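Local coordinates for hypothetical protein, IPT/TIG domain protein (Bacteroides ovatus, PDB 4HW6) that is of unknown function but pairs an IPT/TIG domain with a six-bladed beta-propeller and probably serves as an auxiliary carbohydrate- or nutrient-binding protein, at residues V52-Y57 against S75-G80; S364-V369 against V376-G381; Y390-L395 against R425-A430; H403-A408 against G419-H424. All coordinates share one frame; numbering follows the deposited sequence. Where two conformers were deposited one is given.

Contact 1: V52-Y57 against S75-G80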
loop_
_atom_site.group_PDB
_atom_site.type_symbol
_atom_site.label_atom_id
_atom_site.label_comp_id
_atom_site.label_asym_id
_atom_site.label_seq_id
_atom_site.Cartn_x
_atom_site.Cartn_y
_atom_site.Cartn_z
ATOM N N VAL A 52 -17.105 9.257 -27.760
ATOM C CA VAL A 52 -17.295 9.869 -26.461
ATOM C C VAL A 52 -16.179 9.380 -25.522
ATOM O O VAL A 52 -15.864 8.200 -25.504
ATOM C CB VAL A 52 -18.677 9.510 -25.860
ATOM C CG1 VAL A 52 -18.850 10.135 -24.480
ATOM C CG2 VAL A 52 -19.793 9.998 -26.781
ATOM N N THR A 53 -15.572 10.299 -24.779
ATOM C CA THR A 53 -14.694 9.936 -23.683
ATOM C C THR A 53 -15.188 10.612 -22.412
ATOM O O THR A 53 -15.702 11.741 -22.445
ATOM C CB THR A 53 -13.222 10.323 -23.955
ATOM O OG1 THR A 53 -13.106 11.745 -24.129
ATOM C CG2 THR A 53 -12.704 9.611 -25.191
ATOM N N ILE A 54 -15.041 9.896 -21.303
ATOM C CA ILE A 54 -15.320 10.406 -19.963
ATOM C C ILE A 54 -14.040 10.254 -19.156
ATOM O O ILE A 54 -13.488 9.147 -19.020
ATOM C CB ILE A 54 -16.505 9.682 -19.301
ATOM C CG1 ILE A 54 -17.732 9.748 -20.221
ATOM C CG2 ILE A 54 -16.799 10.279 -17.930
ATOM C CD1 ILE A 54 -19.028 9.293 -19.565
ATOM N N GLY A 55 -13.526 11.383 -18.679
ATOM C CA GLY A 55 -12.242 11.412 -18.007
ATOM C C GLY A 55 -11.082 10.925 -18.871
ATOM O O GLY A 55 -10.086 10.467 -18.345
ATOM N N GLY A 56 -11.213 11.040 -20.197
ATOM C CA GLY A 56 -10.176 10.590 -21.128
ATOM C C GLY A 56 -10.322 9.164 -21.647
ATOM O O GLY A 56 -9.624 8.775 -22.583
ATOM N N TYR A 57 -11.231 8.389 -21.060
ATOM C CA TYR A 57 -11.420 6.992 -21.448
ATOM C C TYR A 57 -12.618 6.795 -22.387
ATOM O O TYR A 57 -13.697 7.339 -22.126
ATOM C CB TYR A 57 -11.568 6.138 -20.194
ATOM C CG TYR A 57 -10.238 6.040 -19.458
ATOM C CD1 TYR A 57 -9.893 6.968 -18.476
ATOM C CD2 TYR A 57 -9.328 5.047 -19.765
ATOM C CE1 TYR A 57 -8.675 6.904 -17.824
ATOM C CE2 TYR A 57 -8.103 4.977 -19.124
ATOM C CZ TYR A 57 -7.783 5.906 -18.157
ATOM O OH TYR A 57 -6.581 5.832 -17.509
ATOM N N SER A 75 -14.577 2.475 -16.873
ATOM C CA SER A 75 -13.841 2.531 -15.617
ATOM C C SER A 75 -12.764 3.609 -15.751
ATOM O O SER A 75 -12.428 4.037 -16.863
ATOM C CB SER A 75 -13.239 1.166 -15.256
ATOM O OG SER A 75 -12.434 0.688 -16.304
ATOM N N LYS A 76 -12.249 4.049 -14.611
ATOM C CA LYS A 76 -11.157 5.019 -14.524
ATOM C C LYS A 76 -11.521 6.433 -15.009
ATOM O O LYS A 76 -10.636 7.195 -15.369
ATOM C CB LYS A 76 -9.893 4.522 -15.257
ATOM C CG LYS A 76 -9.441 3.107 -14.889
ATOM C CD LYS A 76 -8.037 2.814 -15.421
ATOM C CE LYS A 76 -7.977 1.552 -16.281
ATOM N NZ LYS A 76 -8.394 1.771 -17.704
ATOM N N ALA A 77 -12.805 6.791 -14.962
ATOM C CA ALA A 77 -13.281 8.103 -15.422
ATOM C C ALA A 77 -13.101 9.233 -14.393
ATOM O O ALA A 77 -13.849 10.207 -14.409
ATOM C CB ALA A 77 -14.745 7.999 -15.822
ATOM N N TYR A 78 -12.091 9.117 -13.529
ATOM C CA TYR A 78 -11.897 10.034 -12.397
ATOM C C TYR A 78 -11.919 11.516 -12.772
ATOM O O TYR A 78 -12.573 12.310 -12.096
ATOM C CB TYR A 78 -10.590 9.725 -11.668
ATOM C CG TYR A 78 -10.382 8.255 -11.386
ATOM C CD1 TYR A 78 -11.127 7.598 -10.412
ATOM C CD2 TYR A 78 -9.444 7.520 -12.100
ATOM C CE1 TYR A 78 -10.941 6.249 -10.158
ATOM C CE2 TYR A 78 -9.247 6.174 -11.851
ATOM C CZ TYR A 78 -10.007 5.542 -10.885
ATOM O OH TYR A 78 -9.819 4.208 -10.654
ATOM N N GLU A 79 -11.223 11.894 -13.843
ATOM C CA GLU A 79 -11.103 13.318 -14.205
ATOM C C GLU A 79 -12.450 13.892 -14.630
ATOM O O GLU A 79 -12.711 15.080 -14.483
ATOM C CB GLU A 79 -10.048 13.521 -15.288
ATOM C CG GLU A 79 -8.646 13.143 -14.820
ATOM C CD GLU A 79 -7.573 13.334 -15.877
ATOM O OE1 GLU A 79 -7.904 13.656 -17.041
ATOM O OE2 GLU A 79 -6.384 13.156 -15.543
ATOM N N GLY A 80 -13.313 13.028 -15.144
ATOM C CA GLY A 80 -14.716 13.355 -15.306
ATOM C C GLY A 80 -15.118 14.214 -16.495
ATOM O O GLY A 80 -16.299 14.390 -16.714
HETATM O O HOH W 1 -10.020 9.892 -15.600
#
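K76 lays its aliphatic chain across one face of the Y57 ring. Its CB makes a CH-pi contact 3.9 Å from the Y57 ring centroid, 20° off the normal and shifted toward the rim. Bends at the last two torsions of K76 then bring NZ to 3.5 Å from Y57 CE2, so the two side chains cross obliquely. Y57 CG sits beside its backbone N (chi1 -71°), which carries the ring to the other segment, with CE1 3.2 Å from K76 O. An alanine here would probably open a gap against K76 and leave its methylenes without a flat surface to lie on. Deeper in, the CG2 branch of I54 meets A77 CB at 3.7 Å. At the turn itself G55 CA packs 3.5 Å from G80 N, where any CB would clash with the backbone of A77. One water ties the two segments together, donating to G55 O and K76 O and accepting from E79 N. The geometry is that of a tight beta hairpin: the type I' turn I54-Y57, joining strands 50-54 and 57-64, rests on the type I turn A77-G80 ahead of strand 82-87 in the immunoglobulin-like IPT/TIG domain.

Contact 2: S364-V369 against V376-G381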
loop_
_atom_site.group_PDB
_atom_site.type_symbol
_atom_site.label_atom_id
_atom_site.label_comp_id
_atom_site.label_asym_id
_atom_site.label_seq_id
_atom_site.Cartn_x
_atom_site.Cartn_y
_atom_site.Cartn_z
ATOM N N SER A 364 -6.607 -10.714 13.510
ATOM C CA SER A 364 -7.989 -10.380 13.196
ATOM C C SER A 364 -8.263 -10.440 11.693
ATOM O O SER A 364 -9.417 -10.297 11.270
ATOM C CB SER A 364 -8.380 -8.999 13.728
ATOM O OG SER A 364 -7.726 -7.984 13.000
ATOM N N HIS A 365 -7.198 -10.660 10.911
ATOM C CA HIS A 365 -7.244 -10.815 9.448
ATOM C C HIS A 365 -7.743 -9.558 8.741
ATOM O O HIS A 365 -8.502 -9.626 7.750
ATOM C CB HIS A 365 -8.043 -12.051 9.048
ATOM C CG HIS A 365 -7.623 -13.284 9.790
ATOM N ND1 HIS A 365 -6.542 -14.050 9.399
ATOM C CD2 HIS A 365 -8.150 -13.894 10.878
ATOM C CE1 HIS A 365 -6.414 -15.068 10.229
ATOM N NE2 HIS A 365 -7.351 -14.978 11.160
ATOM N N THR A 366 -7.269 -8.405 9.211
ATOM C CA THR A 366 -7.692 -7.131 8.669
ATOM C C THR A 366 -6.528 -6.194 8.367
ATOM O O THR A 366 -5.401 -6.340 8.883
ATOM C CB THR A 366 -8.660 -6.412 9.640
ATOM O OG1 THR A 366 -8.025 -6.257 10.922
ATOM C CG2 THR A 366 -9.955 -7.198 9.805
ATOM N N VAL A 367 -6.821 -5.222 7.521
ATOM C CA VAL A 367 -6.041 -4.014 7.404
ATOM C C VAL A 367 -6.823 -2.941 8.172
ATOM O O VAL A 367 -8.035 -2.772 7.961
ATOM C CB VAL A 367 -5.834 -3.598 5.935
ATOM C CG1 VAL A 367 -5.048 -2.282 5.858
ATOM C CG2 VAL A 367 -5.096 -4.708 5.148
ATOM N N ARG A 368 -6.142 -2.251 9.085
ATOM C CA ARG A 368 -6.775 -1.289 9.983
ATOM C C ARG A 368 -6.083 0.049 9.839
ATOM O O ARG A 368 -5.003 0.129 9.246
ATOM C CB ARG A 368 -6.792 -1.817 11.430
ATOM C CG ARG A 368 -7.537 -3.148 11.499
ATOM C CD ARG A 368 -7.627 -3.780 12.870
ATOM N NE ARG A 368 -8.660 -3.143 13.671
ATOM C CZ ARG A 368 -8.835 -3.421 14.958
ATOM N NH1 ARG A 368 -8.080 -4.344 15.539
ATOM N NH2 ARG A 368 -9.765 -2.820 15.658
ATOM N N VAL A 369 -6.714 1.101 10.372
ATOM C CA VAL A 369 -6.157 2.446 10.300
ATOM C C VAL A 369 -6.150 3.042 11.676
ATOM O O VAL A 369 -7.161 2.961 12.384
ATOM C CB VAL A 369 -6.969 3.345 9.367
ATOM C CG1 VAL A 369 -6.271 4.690 9.199
ATOM C CG2 VAL A 369 -7.147 2.684 8.020
ATOM N N VAL A 376 -9.037 3.856 15.951
ATOM C CA VAL A 376 -8.723 2.662 15.174
ATOM C C VAL A 376 -9.977 2.250 14.446
ATOM O O VAL A 376 -11.014 2.053 15.085
ATOM C CB VAL A 376 -8.286 1.485 16.063
ATOM C CG1 VAL A 376 -8.042 0.251 15.188
ATOM C CG2 VAL A 376 -7.041 1.857 16.862
ATOM N N THR A 377 -9.899 2.137 13.116
ATOM C CA THR A 377 -11.038 1.669 12.309
ATOM C C THR A 377 -10.542 0.542 11.402
ATOM O O THR A 377 -9.344 0.435 11.165
ATOM C CB THR A 377 -11.621 2.795 11.450
ATOM O OG1 THR A 377 -10.586 3.280 10.584
ATOM C CG2 THR A 377 -12.167 3.930 12.335
ATOM N N THR A 378 -11.432 -0.333 10.974
ATOM C CA THR A 378 -11.058 -1.425 10.083
ATOM C C THR A 378 -11.262 -1.010 8.615
ATOM O O THR A 378 -12.326 -0.557 8.243
ATOM C CB THR A 378 -11.812 -2.704 10.464
ATOM O OG1 THR A 378 -11.401 -3.073 11.799
ATOM C CG2 THR A 378 -11.476 -3.861 9.473
ATOM N N TYR A 379 -10.206 -1.090 7.820
ATOM C CA TYR A 379 -10.266 -0.691 6.419
ATOM C C TYR A 379 -10.698 -1.826 5.486
ATOM O O TYR A 379 -11.513 -1.588 4.571
ATOM C CB TYR A 379 -8.901 -0.166 6.006
ATOM C CG TYR A 379 -8.727 0.339 4.593
ATOM C CD1 TYR A 379 -9.483 1.420 4.082
ATOM C CD2 TYR A 379 -7.764 -0.216 3.773
ATOM C CE1 TYR A 379 -9.266 1.901 2.791
ATOM C CE2 TYR A 379 -7.547 0.254 2.490
ATOM C CZ TYR A 379 -8.295 1.290 1.997
ATOM O OH TYR A 379 -8.043 1.722 0.714
ATOM N N ALA A 380 -10.181 -3.037 5.716
ATOM C CA ALA A 380 -10.470 -4.178 4.846
ATOM C C ALA A 380 -10.395 -5.510 5.588
ATOM O O ALA A 380 -9.564 -5.672 6.494
ATOM C CB ALA A 380 -9.512 -4.164 3.639
ATOM N N GLY A 381 -11.237 -6.456 5.173
ATOM C CA GLY A 381 -11.225 -7.822 5.703
ATOM C C GLY A 381 -12.469 -8.152 6.482
ATOM O O GLY A 381 -13.313 -7.277 6.712
#
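V367 and A380 face each other as an antiparallel hydrogen-bonded pair, and the tight part of the contact begins at V367 O. Two donors grip that oxygen, Y379 N at 2.7 Å and A380 N at 3.1 Å, which makes Y379 and A380 a classic beta bulge in the hairpin of strands 366-370 and 375-380. V369 and T377 form the next hydrogen-bonded pair, V369 N reaching T377 O at 2.8 Å. On the face carrying R368 and T378, V376 CG1 lies over the R368 guanidinium, 3.6 Å from NH2. The methyls of T366 and T378 also meet there, CG2 to CG2 at 3.7 Å, their side chains crossing at about a right angle. Packing is looser toward the partly exposed T377 and Y379: V367 CG1 meets the edge of the Y379 ring, 4.0 Å from CD2, and V369 CG2 lies 3.9 Å from Y379 CB. The polar ends on the R368 side turn to partners beyond the hairpin. R368 forms salt bridges with D326 and D361, and T378 OG1 bonds to D326 and W324. Two carboxylates beside one buried guanidinium would probably keep R368 positively charged and fix its rotation.

Contact 3: Y390-L395 against R425-A430; sequences YVDGEL and RVRKIA
The ring of Y390 overlaps the guanidinium of R425, the two planes only 14° apart. This is a stacked cation-pi contact with R425 CZ 3.7 Å from the Y390 ring centroid, displaced toward the rim on the hydroxyl side. The ring gets there because Y390 CG lies anti to the backbone N (chi1 173°), while R425 stretches out from CG to NE. Outside partners fix both polar ends: T113 bonds Y390 OH and N122 takes R425 NH2. A second arginine, R427, stands nearly upright to the same ring, its guanidinium turned 75° from it. Here it is the ring edge that touches, Y390 CD1 lying over the guanidinium face, 3.7 Å from R427 NH1. Strand 425-431 does not pair directly with strand 393-394. Strand 109-115 runs between them in the sheet, bringing the start of the propeller's chain into the same blade as its end, the velcro closure familiar in beta-propellers. R427, bent at its second and third torsions, lies against V111 and T113 of that strand and grips D392 side-on. Both nitrogens go to one oxygen: NE meets D392 OD1 at 3.0 Å on the syn side, and NH2 reaches it at 2.7 Å from above the carboxylate plane. NH2 also makes a weak bond to V391 O, and NH1 pairs with D420. A methionine in place of R427 would probably leave D392 and D420 without their positive mate and the Y390 edge less supported. Farther along, L395 CD2 meets I429 CG2 at 3.7 Å, both side chains lying on Y379 and A380.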
loop_
_atom_site.group_PDB
_atom_site.type_symbol
_atom_site.label_atom_id
_atom_site.label_comp_id
_atom_site.label_asym_id
_atom_site.label_seq_id
_atom_site.Cartn_x
_atom_site.Cartn_y
_atom_site.Cartn_z
ATOM N N TYR A 390 -9.947 -16.397 1.735
ATOM C CA TYR A 390 -9.363 -15.829 0.509
ATOM C C TYR A 390 -10.474 -15.468 -0.463
ATOM O O TYR A 390 -10.946 -16.310 -1.262
ATOM C CB TYR A 390 -8.381 -16.794 -0.143
ATOM C CG TYR A 390 -7.897 -16.309 -1.490
ATOM C CD1 TYR A 390 -7.249 -15.097 -1.621
ATOM C CD2 TYR A 390 -8.125 -17.069 -2.653
ATOM C CE1 TYR A 390 -6.824 -14.644 -2.860
ATOM C CE2 TYR A 390 -7.701 -16.634 -3.889
ATOM C CZ TYR A 390 -7.045 -15.420 -3.997
ATOM O OH TYR A 390 -6.631 -15.005 -5.253
ATOM N N VAL A 391 -10.916 -14.213 -0.363
ATOM C CA VAL A 391 -11.996 -13.692 -1.214
ATOM C C VAL A 391 -11.633 -12.277 -1.571
ATOM O O VAL A 391 -11.325 -11.458 -0.676
ATOM C CB VAL A 391 -13.385 -13.695 -0.512
ATOM C CG1 VAL A 391 -14.468 -13.107 -1.430
ATOM C CG2 VAL A 391 -13.760 -15.095 -0.042
ATOM N N ASP A 392 -11.662 -12.000 -2.877
ATOM C CA ASP A 392 -11.431 -10.679 -3.407
ATOM C C ASP A 392 -12.772 -9.953 -3.474
ATOM O O ASP A 392 -13.820 -10.595 -3.500
ATOM C CB ASP A 392 -10.742 -10.782 -4.776
ATOM C CG ASP A 392 -9.228 -11.073 -4.660
ATOM O OD1 ASP A 392 -8.593 -10.603 -3.705
ATOM O OD2 ASP A 392 -8.670 -11.745 -5.532
ATOM N N GLY A 393 -12.758 -8.624 -3.481
ATOM C CA GLY A 393 -13.984 -7.857 -3.662
ATOM C C GLY A 393 -14.024 -6.651 -2.739
ATOM O O GLY A 393 -12.970 -6.158 -2.307
ATOM N N GLU A 394 -15.241 -6.225 -2.381
ATOM C CA GLU A 394 -15.454 -5.001 -1.611
ATOM C C GLU A 394 -14.810 -5.118 -0.244
ATOM O O GLU A 394 -14.860 -6.171 0.383
ATOM C CB GLU A 394 -16.949 -4.728 -1.403
ATOM C CG GLU A 394 -17.807 -4.603 -2.648
ATOM C CD GLU A 394 -17.568 -3.319 -3.415
ATOM O OE1 GLU A 394 -17.406 -2.264 -2.758
ATOM O OE2 GLU A 394 -17.565 -3.366 -4.672
ATOM N N LEU A 395 -14.226 -4.015 0.230
ATOM C CA LEU A 395 -13.290 -4.068 1.367
ATOM C C LEU A 395 -13.832 -4.729 2.620
ATOM O O LEU A 395 -13.115 -5.503 3.261
ATOM C CB LEU A 395 -12.823 -2.651 1.739
ATOM C CG LEU A 395 -12.057 -1.894 0.660
ATOM C CD1 LEU A 395 -11.411 -0.628 1.244
ATOM C CD2 LEU A 395 -11.001 -2.752 -0.009
ATOM N N ARG A 425 0.012 -14.992 -1.159
ATOM C CA ARG A 425 -0.180 -14.057 -2.244
ATOM C C ARG A 425 0.049 -12.632 -1.789
ATOM O O ARG A 425 -0.201 -12.297 -0.617
ATOM C CB ARG A 425 -1.614 -14.168 -2.769
ATOM C CG ARG A 425 -1.947 -15.451 -3.522
ATOM C CD ARG A 425 -3.451 -15.582 -3.514
ATOM N NE ARG A 425 -3.996 -16.702 -4.254
ATOM C CZ ARG A 425 -4.511 -17.814 -3.719
ATOM N NH1 ARG A 425 -4.474 -18.080 -2.400
ATOM N NH2 ARG A 425 -5.048 -18.709 -4.558
ATOM N N VAL A 426 0.456 -11.793 -2.743
ATOM C CA VAL A 426 0.360 -10.343 -2.599
ATOM C C VAL A 426 -1.008 -9.899 -3.109
ATOM O O VAL A 426 -1.359 -10.101 -4.281
ATOM C CB VAL A 426 1.462 -9.595 -3.376
ATOM C CG1 VAL A 426 1.326 -8.095 -3.159
ATOM C CG2 VAL A 426 2.846 -10.070 -2.956
ATOM N N ARG A 427 -1.774 -9.287 -2.224
ATOM C CA ARG A 427 -3.084 -8.749 -2.544
ATOM C C ARG A 427 -2.912 -7.248 -2.832
ATOM O O ARG A 427 -1.929 -6.624 -2.411
ATOM C CB ARG A 427 -4.054 -8.950 -1.385
ATOM C CG ARG A 427 -4.153 -10.366 -0.830
ATOM C CD ARG A 427 -4.859 -11.328 -1.759
ATOM N NE ARG A 427 -6.308 -11.137 -1.834
ATOM C CZ ARG A 427 -7.192 -11.421 -0.874
ATOM N NH1 ARG A 427 -6.842 -11.974 0.258
ATOM N NH2 ARG A 427 -8.469 -11.195 -1.085
ATOM N N LYS A 428 -3.842 -6.699 -3.595
ATOM C CA LYS A 428 -3.853 -5.270 -3.906
ATOM C C LYS A 428 -5.154 -4.638 -3.425
ATOM O O LYS A 428 -6.222 -5.238 -3.537
ATOM C CB LYS A 428 -3.673 -5.083 -5.398
ATOM C CG LYS A 428 -3.694 -3.651 -5.918
ATOM C CD LYS A 428 -3.356 -3.712 -7.412
ATOM C CE LYS A 428 -3.713 -2.466 -8.168
ATOM N NZ LYS A 428 -3.388 -2.671 -9.623
ATOM N N ILE A 429 -5.054 -3.436 -2.857
ATOM C CA ILE A 429 -6.249 -2.638 -2.546
ATOM C C ILE A 429 -6.178 -1.377 -3.399
ATOM O O ILE A 429 -5.228 -0.605 -3.291
ATOM C CB ILE A 429 -6.370 -2.267 -1.046
ATOM C CG1 ILE A 429 -6.350 -3.519 -0.154
ATOM C CG2 ILE A 429 -7.653 -1.455 -0.824
ATOM C CD1 ILE A 429 -6.397 -3.224 1.340
ATOM N N ALA A 430 -7.174 -1.175 -4.250
ATOM C CA ALA A 430 -7.186 -0.076 -5.204
ATOM C C ALA A 430 -8.620 0.120 -5.675
ATOM O O ALA A 430 -9.490 -0.728 -5.412
ATOM C CB ALA A 430 -6.301 -0.406 -6.426
#

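Contact 4: H403-A408 against G419-H424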
loop_
_atom_site.group_PDB
_atom_site.type_symbol
_atom_site.label_atom_id
_atom_site.label_comp_id
_atom_site.label_asym_id
_atom_site.label_seq_id
_atom_site.Cartn_x
_atom_site.Cartn_y
_atom_site.Cartn_z
ATOM N N HIS A 403 -4.088 -14.066 7.648
ATOM C CA HIS A 403 -2.831 -13.572 8.220
ATOM C C HIS A 403 -2.159 -12.507 7.356
ATOM O O HIS A 403 -0.996 -12.622 6.948
ATOM C CB HIS A 403 -1.909 -14.742 8.562
ATOM C CG HIS A 403 -2.422 -15.572 9.681
ATOM N ND1 HIS A 403 -2.256 -16.936 9.733
ATOM C CD2 HIS A 403 -3.090 -15.231 10.811
ATOM C CE1 HIS A 403 -2.813 -17.402 10.843
ATOM N NE2 HIS A 403 -3.312 -16.386 11.523
ATOM N N PRO A 404 -2.898 -11.423 7.081
ATOM C CA PRO A 404 -2.239 -10.316 6.431
ATOM C C PRO A 404 -1.172 -9.758 7.353
ATOM O O PRO A 404 -1.461 -9.515 8.522
ATOM C CB PRO A 404 -3.370 -9.307 6.231
ATOM C CG PRO A 404 -4.370 -9.610 7.280
ATOM C CD PRO A 404 -4.232 -11.073 7.589
ATOM N N THR A 405 0.032 -9.519 6.844
ATOM C CA THR A 405 1.175 -9.240 7.690
ATOM C C THR A 405 1.984 -8.017 7.278
ATOM O O THR A 405 2.316 -7.179 8.103
ATOM C CB THR A 405 2.086 -10.482 7.735
ATOM O OG1 THR A 405 1.318 -11.593 8.223
ATOM C CG2 THR A 405 3.287 -10.275 8.636
ATOM N N SER A 406 2.289 -7.913 6.000
ATOM C CA SER A 406 3.084 -6.854 5.464
ATOM C C SER A 406 2.232 -5.921 4.605
ATOM O O SER A 406 1.162 -6.305 4.085
ATOM C CB SER A 406 4.254 -7.464 4.669
ATOM O OG SER A 406 3.779 -8.283 3.611
ATOM N N ILE A 407 2.686 -4.681 4.476
ATOM C CA ILE A 407 1.951 -3.665 3.769
ATOM C C ILE A 407 2.905 -2.645 3.138
ATOM O O ILE A 407 3.929 -2.263 3.713
ATOM C CB ILE A 407 0.883 -2.999 4.678
ATOM C CG1 ILE A 407 0.003 -2.019 3.900
ATOM C CG2 ILE A 407 1.547 -2.337 5.905
ATOM C CD1 ILE A 407 -1.226 -1.549 4.683
ATOM N N ALA A 408 2.543 -2.196 1.946
ATOM C CA ALA A 408 3.232 -1.100 1.267
ATOM C C ALA A 408 2.214 -0.260 0.498
ATOM O O ALA A 408 1.154 -0.769 0.097
ATOM C CB ALA A 408 4.313 -1.642 0.336
ATOM N N GLY A 419 0.813 -8.296 2.001
ATOM C CA GLY A 419 1.375 -9.631 2.064
ATOM C C GLY A 419 0.463 -10.487 2.899
ATOM O O GLY A 419 0.450 -10.411 4.143
ATOM N N ASP A 420 -0.320 -11.294 2.204
ATOM C CA ASP A 420 -1.378 -12.091 2.799
ATOM C C ASP A 420 -0.807 -13.490 3.022
ATOM O O ASP A 420 -0.960 -14.391 2.198
ATOM C CB ASP A 420 -2.556 -12.064 1.843
ATOM C CG ASP A 420 -3.826 -12.633 2.425
ATOM O OD1 ASP A 420 -3.916 -12.740 3.650
ATOM O OD2 ASP A 420 -4.770 -12.879 1.625
ATOM N N CYS A 421 -0.140 -13.645 4.171
ATOM C CA CYS A 421 0.821 -14.722 4.359
ATOM C C CYS A 421 0.284 -16.132 4.217
ATOM O O CYS A 421 0.901 -16.926 3.532
ATOM C CB CYS A 421 1.555 -14.587 5.693
ATOM S SG CYS A 421 2.741 -13.260 5.580
ATOM N N ASP A 422 -0.866 -16.436 4.813
ATOM C CA ASP A 422 -1.419 -17.787 4.707
ATOM C C ASP A 422 -2.320 -18.042 3.476
ATOM O O ASP A 422 -2.823 -19.148 3.254
ATOM C CB ASP A 422 -2.008 -18.203 6.053
ATOM C CG ASP A 422 -0.934 -18.793 6.984
ATOM O OD1 ASP A 422 -0.148 -19.655 6.522
ATOM O OD2 ASP A 422 -0.874 -18.435 8.168
ATOM N N ASN A 423 -2.394 -17.050 2.600
ATOM C CA ASN A 423 -2.864 -17.252 1.234
ATOM C C ASN A 423 -1.728 -17.242 0.228
ATOM O O ASN A 423 -1.938 -17.509 -0.942
ATOM C CB ASN A 423 -3.898 -16.186 0.865
ATOM C CG ASN A 423 -5.212 -16.416 1.556
ATOM O OD1 ASN A 423 -5.633 -17.577 1.723
ATOM N ND2 ASN A 423 -5.858 -15.338 1.991
ATOM N N HIS A 424 -0.523 -16.911 0.695
ATOM C CA HIS A 424 0.701 -17.024 -0.091
ATOM C C HIS A 424 0.693 -16.129 -1.306
ATOM O O HIS A 424 1.343 -16.417 -2.310
ATOM C CB HIS A 424 0.945 -18.491 -0.398
ATOM C CG HIS A 424 1.025 -19.318 0.853
ATOM N ND1 HIS A 424 2.113 -19.263 1.703
ATOM C CD2 HIS A 424 0.126 -20.148 1.438
ATOM C CE1 HIS A 424 1.879 -20.030 2.760
ATOM N NE2 HIS A 424 0.681 -20.576 2.623
#
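H403 ND1 donates to D422 OD2 at 2.6 Å in a nearly straight bond (169°). The carboxylate oxygen lies in the plane of the imidazole and uses its anti lone pair, though the ring and carboxylate planes are 59° apart. The carbonyl of H403 is held as well: C421 N and T405 OG1, 3.1 and 2.8 Å from H403 O, reach it from opposite faces of its plane. Two backbone bonds follow, T405 N to G419 O and G419 N to S406 O, both 2.9 Å. S406 OG, set between its own backbone N and carbonyl carbon (chi1 59°), lies 3.2 Å from G419 CA, in the space a CB at residue 419 would need. In the next shell H365 ND1 takes the N-H of H403, R362 bonds T405 OG1, and I141 O receives S406 OG. D420 OD2 takes N423 ND2 at 2.7 Å besides its salt bridge to R427, and D420 OD1 takes the backbone N of N402. S406 N is buried without a partner. Strand 404-410 is an edge strand of its blade, its side chains touching strands 143-146 and 337-344 of other sheets, while strand 415-420 separates it from strand 425-431.

Overall arrangement
Contact 1 stands apart in the IPT/TIG domain, its centre about 24 to 33 Å from the centres of the others; it is partly buried and relies on turns, a lysine-tyrosine contact and a bridging water. The other three lie in the propeller and touch one another. Contacts 2 and 4 are buried hairpins dominated by backbone pairing, each in its own sheet and touching through H365 and H403. Contact 3 is partly buried and bonded through side chains, chiefly those of two arginines. Contact 3 shares a sheet with contact 4, which lies inside the loop that contact 3 closes, and a probable hydrogen bond from G381 N to L395 O joins contact 3 to contact 2.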